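Local coordinates for vacuolar protein sorting-associated protein 29 (Entamoeba histolytica, PDB 5XCJ) that probably serves in retromer-linked protein transport as a VPS29-family subunit with a metallophosphatase fold that can bind zinc ions, at residues H115-E120 / P132-G137; P146-M151 / Y165-G170. The protein carries 1 engineered substitution. One frame throughout, in Å; residues are numbered along the deposited sequence.

In the fold
Contact 1 and contact 2 meet where a metal-site loop of the metallophosphatase fold packs against inner strand 149-156 of the six-stranded sheet; their centres lie about 8 Å apart. Contact 1 (115-120 with 132-137) carries His-115 and His-117, which bind zinc in another crystal structure of this protein, although no zinc is bound here and another zinc-ligand position, Ala-62, is an engineered residue. Contact 2 (146-151 with 165-170) is the end of a hairpin, farther out in the fold. Ser-134 O and Ser-149 N, 2.8 Å apart, make a probable hydrogen bond between the two, and Ser-149 stands about 9 Å, side chain to side chain, from His-117.

Contact 1: residues H115-E120 / P132-G137; sequences HTHKLE and PGSATG
The two loops pass closest at Leu-119 and Gly-133, with CA atoms 3.9 Å apart, and no direct hydrogen bond joins them. Gly-133 suits this spot because its phi is positive (76°) and a CB there would collide with Leu-119 N; its CA rests 3.6 Å from that nitrogen. A water links the two loops instead: it can donate to His-117 O at 2.9 Å and accepts from Ser-134 N at 2.6 Å. CB of Ser-134 sits over one face of the His-117 imidazole, offset toward the rim and 4.1 Å from the centroid, a CH-pi contact. In this metallophosphatase fold the loop after strand 110-112 carries the zinc ligands His-115 and His-117, and the one after 127-131 backs it. His-117 ND1 is hydrogen-bonded to Ala-138 O, which fixes the ring's rotation, while Ser-134 OG, anti to its own backbone N (chi1 169°), bonds to Asp-8 O and Ala-138 N. Thr-116 OG1 accepts from Lys-118 N at 3.3 Å, an ST turn. CG of Leu-119 is anti to its backbone N (chi1 176°), which carries CD1 to 3.5 Å from Pro-132 O; an apolar side chain suits this spot, for it also packs on Met-151.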
# COMPACT_ATOMS: atom_id res chain seq x y z
N HIS A 115 -1.38 6.87 -4.12
CA HIS A 115 -1.70 8.18 -4.70
C HIS A 115 -2.94 8.91 -4.16
O HIS A 115 -2.88 10.09 -3.84
CB HIS A 115 -1.76 8.10 -6.22
CG HIS A 115 -1.90 9.44 -6.88
ND1 HIS A 115 -0.83 10.25 -7.17
CD2 HIS A 115 -3.00 10.11 -7.30
CE1 HIS A 115 -1.26 11.36 -7.73
NE2 HIS A 115 -2.57 11.30 -7.83
N THR A 116 -4.06 8.21 -4.14
CA THR A 116 -5.33 8.77 -3.71
C THR A 116 -5.40 9.20 -2.25
O THR A 116 -6.25 10.01 -1.89
CB THR A 116 -6.49 7.79 -3.99
OG1 THR A 116 -6.38 6.66 -3.12
CG2 THR A 116 -6.45 7.33 -5.43
N HIS A 117 -4.57 8.58 -1.42
CA HIS A 117 -4.54 8.81 0.03
C HIS A 117 -5.82 8.34 0.72
O HIS A 117 -6.18 8.81 1.79
CB HIS A 117 -4.19 10.25 0.39
CG HIS A 117 -2.75 10.59 0.16
ND1 HIS A 117 -2.07 11.51 0.92
CD2 HIS A 117 -1.87 10.14 -0.76
CE1 HIS A 117 -0.83 11.61 0.49
NE2 HIS A 117 -0.68 10.79 -0.53
N LYS A 118 -6.51 7.40 0.09
CA LYS A 118 -7.72 6.83 0.64
C LYS A 118 -7.63 5.32 0.53
O LYS A 118 -7.50 4.78 -0.57
CB LYS A 118 -8.97 7.33 -0.06
CG LYS A 118 -10.25 6.96 0.66
CD LYS A 118 -10.03 6.92 2.17
CE LYS A 118 -11.23 7.46 2.93
NZ LYS A 118 -10.84 8.52 3.90
N LEU A 119 -7.67 4.63 1.66
CA LEU A 119 -7.58 3.19 1.65
C LEU A 119 -8.83 2.61 1.02
O LEU A 119 -9.93 3.05 1.31
CB LEU A 119 -7.44 2.66 3.08
CG LEU A 119 -7.41 1.14 3.26
CD1 LEU A 119 -6.62 0.78 4.50
CD2 LEU A 119 -8.82 0.58 3.34
N GLU A 120 -8.65 1.67 0.10
CA GLU A 120 -9.79 1.03 -0.53
C GLU A 120 -9.49 -0.41 -0.94
O GLU A 120 -8.40 -0.71 -1.42
CB GLU A 120 -10.23 1.83 -1.76
CG GLU A 120 -11.54 1.36 -2.38
CD GLU A 120 -11.90 2.13 -3.63
OE1 GLU A 120 -12.67 3.11 -3.53
OE2 GLU A 120 -11.40 1.76 -4.71
N PRO A 132 -3.70 0.96 0.18
CA PRO A 132 -3.61 1.02 1.64
C PRO A 132 -3.77 2.43 2.23
O PRO A 132 -3.78 2.58 3.44
CB PRO A 132 -2.20 0.50 1.92
CG PRO A 132 -1.42 0.83 0.70
CD PRO A 132 -2.38 0.83 -0.46
N GLY A 133 -3.91 3.43 1.37
CA GLY A 133 -4.03 4.80 1.82
C GLY A 133 -2.68 5.34 2.26
O GLY A 133 -1.64 4.77 1.94
N SER A 134 -2.68 6.44 2.99
CA SER A 134 -1.43 7.01 3.46
C SER A 134 -1.21 6.55 4.88
O SER A 134 -2.07 6.71 5.74
CB SER A 134 -1.46 8.53 3.39
OG SER A 134 -0.35 9.08 4.08
N ALA A 135 -0.02 6.01 5.14
CA ALA A 135 0.35 5.49 6.45
C ALA A 135 0.30 6.56 7.52
O ALA A 135 -0.04 6.29 8.66
CB ALA A 135 1.73 4.86 6.40
N THR A 136 0.68 7.77 7.14
CA THR A 136 0.70 8.89 8.07
C THR A 136 -0.51 9.81 7.95
O THR A 136 -0.62 10.79 8.66
CB THR A 136 1.95 9.74 7.82
OG1 THR A 136 1.93 10.22 6.47
CG2 THR A 136 3.19 8.91 8.03
N GLY A 137 -1.46 9.45 7.09
CA GLY A 137 -2.61 10.31 6.87
C GLY A 137 -2.18 11.67 6.34
O GLY A 137 -2.71 12.70 6.71
O HOH W 1 -4.73 7.60 4.00

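Contact 2: residues P146-M151 / Y165-G170; sequences PVPSFM and YTLVDG
Pro-148 O is gripped by two groups of the facing strand, a hydrogen bond from Leu-167 N at 2.9 Å and a CA-H...O contact from Thr-166 CA at 3.3 Å. It belongs to the antiparallel beta hairpin 149-156/159-168, within the six-stranded mixed sheet of the metallophosphatase fold. Just before the strand, proline has no N-H to return the bond, and its CD faces Leu-167 O at 3.7 Å instead. Ser-149 and Thr-166 form the next, non-hydrogen-bonded pair. Beyond it Tyr-165 O accepts from Phe-150 N at 2.9 Å and meets Ser-149 CA in a CA-H...O contact; the return bond, Tyr-165 N to Phe-150 O at 2.8 Å, runs nearly along the C=O axis.

Phe-150 and Tyr-165 share one face of the sheet. Phe-150 CG takes the crowded position between its backbone N and carbonyl carbon (chi1 75°), which sets the ring alongside Tyr-165, whose CB lies over one of its faces, 3.7 Å from the centroid. The planes tilt by only 16°, but the centroids are 4.9 Å apart and displaced, so little ring faces ring. Aromatic bulk suits this face because helix 20-28 covers it, Phe-22 meeting the Phe-150 ring edge-to-face. Toward the hairpin's open end Pro-148 and Leu-167 cross obliquely, and the ring carbon CG of Pro-148 touches Leu-167 CD2 at 3.8 Å.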
# COMPACT_ATOMS: atom_id res chain seq x y z
N PRO A 146 -7.78 13.03 5.11
CA PRO A 146 -7.11 11.73 5.08
C PRO A 146 -6.82 11.24 6.49
O PRO A 146 -6.55 12.04 7.37
CB PRO A 146 -5.81 12.02 4.35
CG PRO A 146 -5.56 13.47 4.55
CD PRO A 146 -6.90 14.13 4.68
N VAL A 147 -6.87 9.93 6.69
CA VAL A 147 -6.59 9.33 7.99
C VAL A 147 -5.49 8.29 7.81
O VAL A 147 -5.41 7.65 6.77
CB VAL A 147 -7.82 8.64 8.60
CG1 VAL A 147 -8.85 9.67 9.02
CG2 VAL A 147 -8.41 7.62 7.63
N PRO A 148 -4.65 8.11 8.82
CA PRO A 148 -3.56 7.14 8.69
C PRO A 148 -4.15 5.76 8.43
O PRO A 148 -5.10 5.37 9.10
CB PRO A 148 -2.88 7.18 10.06
CG PRO A 148 -3.15 8.56 10.55
CD PRO A 148 -4.52 8.90 10.05
N SER A 149 -3.61 5.07 7.44
CA SER A 149 -4.10 3.76 7.07
C SER A 149 -3.03 2.84 6.50
O SER A 149 -2.02 3.29 5.99
CB SER A 149 -5.20 3.92 6.03
OG SER A 149 -6.37 4.42 6.63
N PHE A 150 -3.28 1.55 6.63
CA PHE A 150 -2.43 0.50 6.07
C PHE A 150 -3.21 -0.81 5.95
O PHE A 150 -4.31 -0.94 6.49
CB PHE A 150 -1.10 0.33 6.81
CG PHE A 150 -1.22 -0.36 8.13
CD1 PHE A 150 -1.22 -1.74 8.19
CD2 PHE A 150 -1.33 0.36 9.30
CE1 PHE A 150 -1.32 -2.38 9.41
CE2 PHE A 150 -1.44 -0.28 10.51
CZ PHE A 150 -1.43 -1.65 10.56
N MET A 151 -2.65 -1.76 5.23
CA MET A 151 -3.29 -3.05 5.03
C MET A 151 -2.36 -4.21 5.36
O MET A 151 -1.15 -4.11 5.18
CB MET A 151 -3.69 -3.22 3.57
CG MET A 151 -4.92 -2.47 3.11
SD MET A 151 -5.20 -2.85 1.37
CE MET A 151 -6.72 -1.97 1.06
N TYR A 165 -6.50 -1.44 8.23
CA TYR A 165 -6.27 -0.68 9.46
C TYR A 165 -6.30 0.82 9.22
O TYR A 165 -5.64 1.31 8.32
CB TYR A 165 -4.93 -1.06 10.11
CG TYR A 165 -4.90 -2.45 10.70
CD1 TYR A 165 -5.30 -2.69 12.00
CD2 TYR A 165 -4.47 -3.53 9.95
CE1 TYR A 165 -5.28 -3.95 12.54
CE2 TYR A 165 -4.44 -4.80 10.48
CZ TYR A 165 -4.85 -5.01 11.77
OH TYR A 165 -4.82 -6.28 12.30
N THR A 166 -7.10 1.52 10.01
CA THR A 166 -7.21 2.97 9.93
C THR A 166 -7.20 3.60 11.32
O THR A 166 -7.62 2.98 12.29
CB THR A 166 -8.47 3.42 9.18
OG1 THR A 166 -9.64 2.93 9.85
CG2 THR A 166 -8.46 2.91 7.75
N LEU A 167 -6.70 4.83 11.42
CA LEU A 167 -6.70 5.53 12.68
C LEU A 167 -7.71 6.65 12.57
O LEU A 167 -7.48 7.64 11.89
CB LEU A 167 -5.31 6.10 12.96
CG LEU A 167 -5.08 6.95 14.21
CD1 LEU A 167 -5.32 6.13 15.48
CD2 LEU A 167 -3.70 7.56 14.22
N VAL A 168 -8.86 6.47 13.21
CA VAL A 168 -9.92 7.47 13.16
C VAL A 168 -10.28 8.01 14.53
O VAL A 168 -10.56 7.25 15.45
CB VAL A 168 -11.19 6.91 12.51
CG1 VAL A 168 -12.25 7.99 12.43
CG2 VAL A 168 -10.88 6.33 11.15
N ASP A 169 -10.22 9.33 14.66
CA ASP A 169 -10.57 10.04 15.88
C ASP A 169 -9.75 9.57 17.08
O ASP A 169 -10.26 9.51 18.18
CB ASP A 169 -12.06 9.90 16.17
CG ASP A 169 -12.92 10.49 15.07
OD1 ASP A 169 -12.40 11.31 14.30
OD2 ASP A 169 -14.11 10.12 14.97
N GLY A 170 -8.50 9.21 16.85
CA GLY A 170 -7.61 8.79 17.91
C GLY A 170 -7.79 7.35 18.34
O GLY A 170 -7.16 6.89 19.29